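Local atomic coordinates of putative flagellar hook-associated protein (Vibrio parahaemolyticus, PDB entry 3PWX), a protein that probably serves as a structural element of the bacterial flagellum, likely at the junction between hook and filament. Residues E41-S46 / F98-T103; S80-I85 / N156-L161; V128-G133 / N202-M207. All coordinates share one frame; numbering follows the deposited sequence.

The three contacts are spread along an elongated, mostly helical chain. Contact 1 lies close to its middle, about 4 Å from the chain centre, and packs helix 7-61 against a loop. Contact 2, between two shorter helices, and contact 3, between a strand and helix 172-223, lie on opposite sides of that centre, with their own centres about 38 Å apart. Contact 1 is about 18 Å from contact 2 and 21 Å from contact 3, centre to centre, and touches neither. The side chain of Leu99 is about 6 Å from that of His97, a residue of a magnesium site that holds no ion in this chain; a magnesium ion lies about 11 Å from the Leu99 side chain.

Contact 1 of 3, residues E41-S46 / F98-T103; sequences ETHLDS and FLFSGT
Phe100 pushes the edge of its ring against the flank of helix 7-61, where the CB of His43 lies in the plane of the ring, 3.9 Å from Phe100 CE1. This is the well-packed part of the contact. Phe100 and Leu44 are both buried, and Leu44 CG adds an apolar touch at 4.3 Å from Phe100 CZ, an oblique approach rather than a stack. The ring is also covered from within its own segment: Leu99 CB sits over one face, 4.1 Å above the plane and offset toward the rim. A large flat hydrocarbon suits this place, since its edge can slip between helix side chains while its face receives a neighbour.

The second half of the contact lies toward solvent. Here the partly exposed His43 and Leu99 cross at about a right angle, and His43 CD2 comes within 3.6 Å of Leu99 CD2. Chi1 of -61° places the imidazole beside the backbone N, and chi2 of -69° turns its CD2 and NE2 to that leucine methyl. Histidine can thus offer carbon to the loop without having to bury its whole ring. Leu99 and Phe100 are the central residues of the type I turn from Phe98 to Ser101, and both point at the helix.

Both segments belong to the flagellin N-terminal helical region; a loop turn packs on the long helix, predicted to form a coiled coil over residues 16-43. Leu44 also joins helix 7-61 to Ala193 and Met194 of helix 172-223, while the turn, hydrogen-bonded through its Phe100 backbone to Ala142, lies against helix 7-61.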
# COMPACT_ATOMS: atom_id res chain seq x y z
N GLU A 41 -4.13 -11.63 13.79
CA GLU A 41 -4.04 -11.10 15.13
C GLU A 41 -4.38 -12.18 16.12
O GLU A 41 -3.73 -12.29 17.17
CB GLU A 41 -5.05 -9.98 15.31
CG GLU A 41 -4.51 -8.54 15.35
CD GLU A 41 -5.63 -7.44 15.16
OE1 GLU A 41 -6.44 -7.48 14.18
OE2 GLU A 41 -5.69 -6.52 15.99
N THR A 42 -5.40 -12.98 15.82
CA THR A 42 -5.76 -14.11 16.70
C THR A 42 -4.56 -15.02 16.83
O THR A 42 -4.20 -15.40 17.93
CB THR A 42 -6.91 -14.93 16.08
OG1 THR A 42 -8.13 -14.16 16.12
CG2 THR A 42 -7.12 -16.28 16.79
N HIS A 43 -3.93 -15.37 15.71
CA HIS A 43 -2.78 -16.31 15.78
C HIS A 43 -1.62 -15.67 16.50
O HIS A 43 -0.95 -16.37 17.33
CB HIS A 43 -2.34 -16.89 14.42
CG HIS A 43 -3.40 -17.70 13.74
ND1 HIS A 43 -3.83 -18.92 14.22
CD2 HIS A 43 -4.15 -17.43 12.65
CE1 HIS A 43 -4.79 -19.39 13.43
NE2 HIS A 43 -5.00 -18.50 12.47
N LEU A 44 -1.40 -14.37 16.26
CA LEU A 44 -0.34 -13.73 16.99
C LEU A 44 -0.63 -13.62 18.48
O LEU A 44 0.25 -13.89 19.27
CB LEU A 44 0.10 -12.44 16.40
CG LEU A 44 0.75 -12.59 15.01
CD1 LEU A 44 0.94 -11.20 14.42
CD2 LEU A 44 2.06 -13.41 15.06
N ASP A 45 -1.88 -13.31 18.85
CA ASP A 45 -2.27 -13.27 20.23
C ASP A 45 -1.91 -14.58 20.91
O ASP A 45 -1.26 -14.59 21.95
CB ASP A 45 -3.76 -13.01 20.38
CG ASP A 45 -4.10 -12.56 21.79
OD1 ASP A 45 -3.51 -11.57 22.28
OD2 ASP A 45 -4.91 -13.24 22.45
N SER A 46 -2.29 -15.69 20.27
CA SER A 46 -1.98 -17.03 20.80
C SER A 46 -0.48 -17.34 20.89
O SER A 46 -0.06 -17.93 21.88
CB SER A 46 -2.71 -18.09 19.97
OG SER A 46 -2.18 -19.37 20.20
N PHE A 98 -1.06 -20.89 3.43
CA PHE A 98 -0.31 -20.55 4.65
C PHE A 98 -0.26 -19.05 4.92
O PHE A 98 0.36 -18.30 4.23
CB PHE A 98 1.08 -21.19 4.68
CG PHE A 98 1.04 -22.67 4.82
CD1 PHE A 98 0.89 -23.26 6.08
CD2 PHE A 98 1.08 -23.48 3.70
CE1 PHE A 98 0.81 -24.67 6.21
CE2 PHE A 98 1.02 -24.87 3.83
CZ PHE A 98 0.89 -25.47 5.07
N LEU A 99 -0.92 -18.63 5.98
CA LEU A 99 -1.04 -17.23 6.34
C LEU A 99 0.29 -16.50 6.48
O LEU A 99 0.39 -15.31 6.26
CB LEU A 99 -1.79 -17.23 7.69
CG LEU A 99 -3.27 -16.79 7.71
CD1 LEU A 99 -4.10 -17.19 6.44
CD2 LEU A 99 -3.98 -17.23 9.05
N PHE A 100 1.33 -17.20 6.88
CA PHE A 100 2.51 -16.49 7.42
C PHE A 100 3.76 -16.80 6.68
O PHE A 100 4.86 -16.49 7.20
CB PHE A 100 2.79 -16.80 8.92
CG PHE A 100 1.82 -16.18 9.83
CD1 PHE A 100 1.01 -16.97 10.63
CD2 PHE A 100 1.67 -14.76 9.90
CE1 PHE A 100 0.12 -16.39 11.49
CE2 PHE A 100 0.75 -14.21 10.72
CZ PHE A 100 -0.03 -15.03 11.54
N SER A 101 3.59 -17.39 5.50
CA SER A 101 4.68 -17.78 4.64
C SER A 101 5.18 -16.75 3.60
O SER A 101 6.00 -17.09 2.70
CB SER A 101 4.30 -19.10 3.94
OG SER A 101 4.42 -20.18 4.90
N GLY A 102 4.75 -15.51 3.67
CA GLY A 102 5.20 -14.60 2.65
C GLY A 102 4.54 -15.01 1.33
O GLY A 102 3.37 -15.30 1.29
N THR A 103 5.26 -15.02 0.20
CA THR A 103 4.60 -15.39 -1.07
C THR A 103 4.63 -16.88 -1.38
O THR A 103 4.13 -17.29 -2.42
CB THR A 103 5.17 -14.69 -2.26
OG1 THR A 103 6.60 -14.77 -2.19
CG2 THR A 103 4.68 -13.25 -2.32

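Contact 2 of 3, residues S80-I85 / N156-L161; sequences SYRDSI and NQIDAL
Arg82 leaves its helix with CG anti to the backbone N (chi1 -177°), runs on nearly extended through chi2, and then bends at chi3 (72°), which swings the guanidinium toward Asp159. The aliphatic portion and the charged end consequently do different work. Nearer the backbone, Arg82 CG rests 3.8 Å from CG2 of Ile158, the branch that lies between the backbone N and the carbonyl carbon of that isoleucine. Isoleucine suits the spot because its branching at CB presents a methyl close to the helix backbone, where the opposing chain passes.

At the tip, Arg82 NH2 donates to Asp159 OD1 over 2.9 Å, at an N-H...O angle of 152°. The oxygen accepts with its syn lone pair and lies practically in the guanidinium plane, although the carboxylate itself is turned almost perpendicular to that plane. Asp83, the next residue along the arginine's own helix, approaches the other side of the group. Its OD1 alone accepts hydrogen bonds from both NE, at 3.0 Å, and NH1, at 2.9 Å, again in plane. Three in-plane bonds to two acids should restrict rotation of the guanidinium, and the two acids probably offset the positive charges of Arg82 and nearby Lys112. The guanidinium suits the place because its nitrogens can give hydrogen bonds to two acids in one plane.

The salt-bridge network goes further, as Lys112 binds the second oxygen of Asp159. Beside the network, Arg82 and Ile85 also touch Leu155, joining helices 71-89 and 154-166, while Leu161 reaches Val58 of helix 7-61 and Val176 of helix 172-223.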
# COMPACT_ATOMS: atom_id res chain seq x y z
N SER A 80 4.96 -28.31 24.85
CA SER A 80 3.59 -27.95 24.45
C SER A 80 3.44 -26.60 23.84
O SER A 80 2.81 -26.49 22.78
CB SER A 80 2.64 -27.96 25.62
OG SER A 80 1.78 -29.04 25.43
N TYR A 81 3.98 -25.60 24.52
CA TYR A 81 3.95 -24.21 24.06
C TYR A 81 4.83 -24.03 22.81
O TYR A 81 4.46 -23.32 21.89
CB TYR A 81 4.30 -23.24 25.20
CG TYR A 81 3.29 -23.33 26.36
CD1 TYR A 81 1.96 -22.98 26.14
CD2 TYR A 81 3.65 -23.78 27.62
CE1 TYR A 81 1.01 -23.04 27.14
CE2 TYR A 81 2.68 -23.86 28.66
CZ TYR A 81 1.35 -23.46 28.38
OH TYR A 81 0.33 -23.48 29.27
N ARG A 82 5.95 -24.74 22.79
CA ARG A 82 6.77 -24.85 21.62
C ARG A 82 5.97 -25.33 20.42
O ARG A 82 6.01 -24.68 19.36
CB ARG A 82 7.98 -25.73 21.86
CG ARG A 82 8.93 -25.82 20.67
CD ARG A 82 9.80 -27.06 20.78
NE ARG A 82 9.01 -28.27 20.52
CZ ARG A 82 9.45 -29.52 20.69
NH1 ARG A 82 8.65 -30.55 20.48
NH2 ARG A 82 10.68 -29.72 21.13
N ASP A 83 5.18 -26.38 20.57
CA ASP A 83 4.49 -26.94 19.41
C ASP A 83 3.37 -26.05 18.98
O ASP A 83 3.24 -25.74 17.80
CB ASP A 83 3.93 -28.33 19.70
CG ASP A 83 5.02 -29.37 19.92
OD1 ASP A 83 6.22 -29.10 19.66
OD2 ASP A 83 4.64 -30.48 20.36
N SER A 84 2.60 -25.60 19.95
CA SER A 84 1.55 -24.62 19.78
C SER A 84 1.99 -23.30 19.04
O SER A 84 1.22 -22.70 18.27
CB SER A 84 0.94 -24.36 21.16
OG SER A 84 0.26 -23.12 21.23
N ILE A 85 3.23 -22.87 19.25
CA ILE A 85 3.77 -21.71 18.56
C ILE A 85 4.13 -22.08 17.13
O ILE A 85 3.95 -21.28 16.22
CB ILE A 85 5.00 -21.16 19.29
CG1 ILE A 85 4.60 -20.33 20.48
CG2 ILE A 85 5.88 -20.36 18.38
CD1 ILE A 85 5.64 -20.39 21.64
N ASN A 156 14.50 -23.00 18.47
CA ASN A 156 15.76 -23.68 18.65
C ASN A 156 16.35 -23.42 20.03
O ASN A 156 16.91 -24.32 20.63
CB ASN A 156 16.71 -23.33 17.51
CG ASN A 156 16.25 -23.98 16.21
OD1 ASN A 156 15.64 -25.06 16.26
ND2 ASN A 156 16.48 -23.33 15.04
N GLN A 157 16.16 -22.20 20.56
CA GLN A 157 16.79 -21.86 21.78
C GLN A 157 16.06 -22.59 22.90
O GLN A 157 16.67 -22.99 23.89
CB GLN A 157 16.73 -20.36 22.00
CG GLN A 157 17.25 -19.89 23.39
CD GLN A 157 18.70 -20.26 23.56
OE1 GLN A 157 19.50 -20.03 22.65
NE2 GLN A 157 19.04 -20.84 24.71
N ILE A 158 14.75 -22.80 22.73
CA ILE A 158 13.96 -23.45 23.76
C ILE A 158 14.41 -24.93 23.85
O ILE A 158 14.43 -25.51 24.95
CB ILE A 158 12.41 -23.26 23.61
CG1 ILE A 158 11.67 -23.62 24.90
CG2 ILE A 158 11.85 -24.17 22.54
CD1 ILE A 158 12.22 -22.97 26.30
N ASP A 159 14.80 -25.49 22.68
CA ASP A 159 15.30 -26.88 22.62
C ASP A 159 16.68 -27.03 23.26
O ASP A 159 16.92 -28.02 23.95
CB ASP A 159 15.27 -27.46 21.17
CG ASP A 159 13.89 -28.07 20.81
OD1 ASP A 159 13.01 -28.17 21.71
OD2 ASP A 159 13.68 -28.47 19.65
N ALA A 160 17.56 -26.05 23.05
CA ALA A 160 18.82 -25.98 23.81
C ALA A 160 18.61 -25.90 25.37
O ALA A 160 19.42 -26.39 26.17
CB ALA A 160 19.69 -24.83 23.32
N LEU A 161 17.51 -25.28 25.77
CA LEU A 161 17.20 -25.18 27.16
C LEU A 161 16.68 -26.52 27.67
O LEU A 161 17.11 -26.97 28.70
CB LEU A 161 16.24 -24.01 27.47
CG LEU A 161 15.95 -24.04 28.98
CD1 LEU A 161 17.14 -23.51 29.79
CD2 LEU A 161 14.69 -23.34 29.37

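Contact 3 of 3, residues V128-G133 / N202-M207; sequences VTVAKG and NNLDLM
Met207, modelled as selenomethionine, and Leu204 meet Val130 from one turn of helix 172-223, and the longer chain meets it chiefly at its tip. Its CB stands back, 4.9 Å from Val130 CG2. The next atom, CG, is closer to that same methyl, at 4.3 Å. A bend at chi2 (-73°) then carries the chain along the helix side, and SE lies 4.6 Å from Ala131 CB, an approach too long to count as firm packing. With chi3 extended, the terminal CE comes to lie 4.1 Å from Val130 CG2, the two side chains crossing at about a right angle. An unbranched, flexible chain is apt here, for it can bend at chi2 to reach a methyl lying beside its path.

Val130 uses both its branches. While CG2 faces Met207, CG1 is directed to Leu204 and meets its CD2 at 4.0 Å. With its first torsion at -60°, the valine spreads the two methyls toward successive inward-facing positions of the helix, three residues apart. Branching at CB lets valine make two van der Waals contacts at once.

Leu204 and Val130 both also pack on Met136 of strand 134-137, the antiparallel partner of strand 127-131, so the hairpin lies on the helix as a small sheet. Met207 additionally touches Asn203 of the second subunit, which brings this patch to the dimer interface.

All three touching side chains are apolar and buried, so between the two segments their contacts rest on shape and the hydrophobic effect, with little directional constraint. A directional link to the same helix comes instead from the backbone, where Val130 O is hydrogen-bonded to His211 NE2.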
# COMPACT_ATOMS: atom_id res chain seq x y z
N VAL A 128 -3.22 -5.34 -1.14
CA VAL A 128 -4.60 -5.20 -1.54
C VAL A 128 -4.86 -3.74 -1.86
O VAL A 128 -4.44 -2.81 -1.09
CB VAL A 128 -5.49 -5.66 -0.33
CG1 VAL A 128 -6.86 -5.00 -0.30
CG2 VAL A 128 -5.62 -7.15 -0.40
N THR A 129 -5.57 -3.54 -2.97
CA THR A 129 -5.96 -2.20 -3.46
C THR A 129 -7.20 -1.74 -2.70
O THR A 129 -8.21 -2.46 -2.66
CB THR A 129 -6.27 -2.24 -4.92
OG1 THR A 129 -5.05 -2.55 -5.59
CG2 THR A 129 -6.77 -0.88 -5.44
N VAL A 130 -7.15 -0.54 -2.12
CA VAL A 130 -8.18 -0.19 -1.22
C VAL A 130 -8.80 1.15 -1.59
O VAL A 130 -9.74 1.59 -0.92
CB VAL A 130 -7.65 -0.20 0.27
CG1 VAL A 130 -7.13 -1.61 0.66
CG2 VAL A 130 -6.57 0.87 0.51
N ALA A 131 -8.24 1.83 -2.61
CA ALA A 131 -8.83 2.99 -3.27
C ALA A 131 -7.99 3.22 -4.52
O ALA A 131 -6.87 2.69 -4.60
CB ALA A 131 -8.83 4.26 -2.40
N LYS A 132 -8.51 3.99 -5.48
CA LYS A 132 -7.83 4.20 -6.73
C LYS A 132 -6.39 4.53 -6.49
O LYS A 132 -6.08 5.57 -5.93
CB LYS A 132 -8.49 5.32 -7.52
CG LYS A 132 -8.00 5.37 -9.01
CD LYS A 132 -8.02 3.95 -9.65
CE LYS A 132 -8.10 3.97 -11.22
NZ LYS A 132 -6.76 3.58 -11.80
N GLY A 133 -5.50 3.67 -6.97
CA GLY A 133 -4.06 3.88 -6.81
C GLY A 133 -3.45 3.82 -5.39
O GLY A 133 -2.36 4.36 -5.15
N ASN A 202 -6.68 1.07 11.48
CA ASN A 202 -7.01 2.49 11.50
C ASN A 202 -6.91 3.20 10.15
O ASN A 202 -7.76 4.01 9.79
CB ASN A 202 -6.18 3.19 12.58
CG ASN A 202 -6.56 2.71 13.97
OD1 ASN A 202 -7.67 2.19 14.17
ND2 ASN A 202 -5.65 2.83 14.93
N ASN A 203 -5.89 2.88 9.38
CA ASN A 203 -5.72 3.53 8.14
C ASN A 203 -6.81 3.06 7.15
O ASN A 203 -7.42 3.90 6.43
CB ASN A 203 -4.28 3.34 7.69
CG ASN A 203 -3.36 4.42 8.26
OD1 ASN A 203 -3.78 5.59 8.44
ND2 ASN A 203 -2.11 4.08 8.49
N LEU A 204 -7.14 1.77 7.20
CA LEU A 204 -8.27 1.27 6.44
C LEU A 204 -9.53 2.08 6.79
O LEU A 204 -10.25 2.62 5.91
CB LEU A 204 -8.50 -0.21 6.68
CG LEU A 204 -7.42 -1.12 6.13
CD1 LEU A 204 -7.69 -2.53 6.53
CD2 LEU A 204 -7.36 -1.00 4.59
N ASP A 205 -9.78 2.19 8.07
CA ASP A 205 -10.96 2.93 8.53
C ASP A 205 -11.05 4.37 8.02
O ASP A 205 -12.13 4.83 7.68
CB ASP A 205 -11.08 2.77 10.08
CG ASP A 205 -11.52 1.33 10.46
OD1 ASP A 205 -11.81 0.52 9.51
OD2 ASP A 205 -11.61 0.99 11.64
N LEU A 206 -9.91 5.06 7.96
CA LEU A 206 -9.86 6.34 7.25
C LEU A 206 -10.27 6.21 5.79
O LEU A 206 -11.10 6.96 5.35
CB LEU A 206 -8.49 7.02 7.34
CG LEU A 206 -8.18 7.65 8.68
CD1 LEU A 206 -6.70 7.82 8.87
CD2 LEU A 206 -8.92 9.00 8.89
N MSE A 207 -9.71 5.28 5.03
CA MSE A 207 -10.12 5.10 3.63
C MSE A 207 -11.58 4.78 3.46
O MSE A 207 -12.23 5.29 2.56
CB MSE A 207 -9.41 3.93 3.01
CG MSE A 207 -7.94 4.07 3.02
SE MSE A 207 -7.21 5.38 1.75
CE MSE A 207 -5.50 4.51 2.12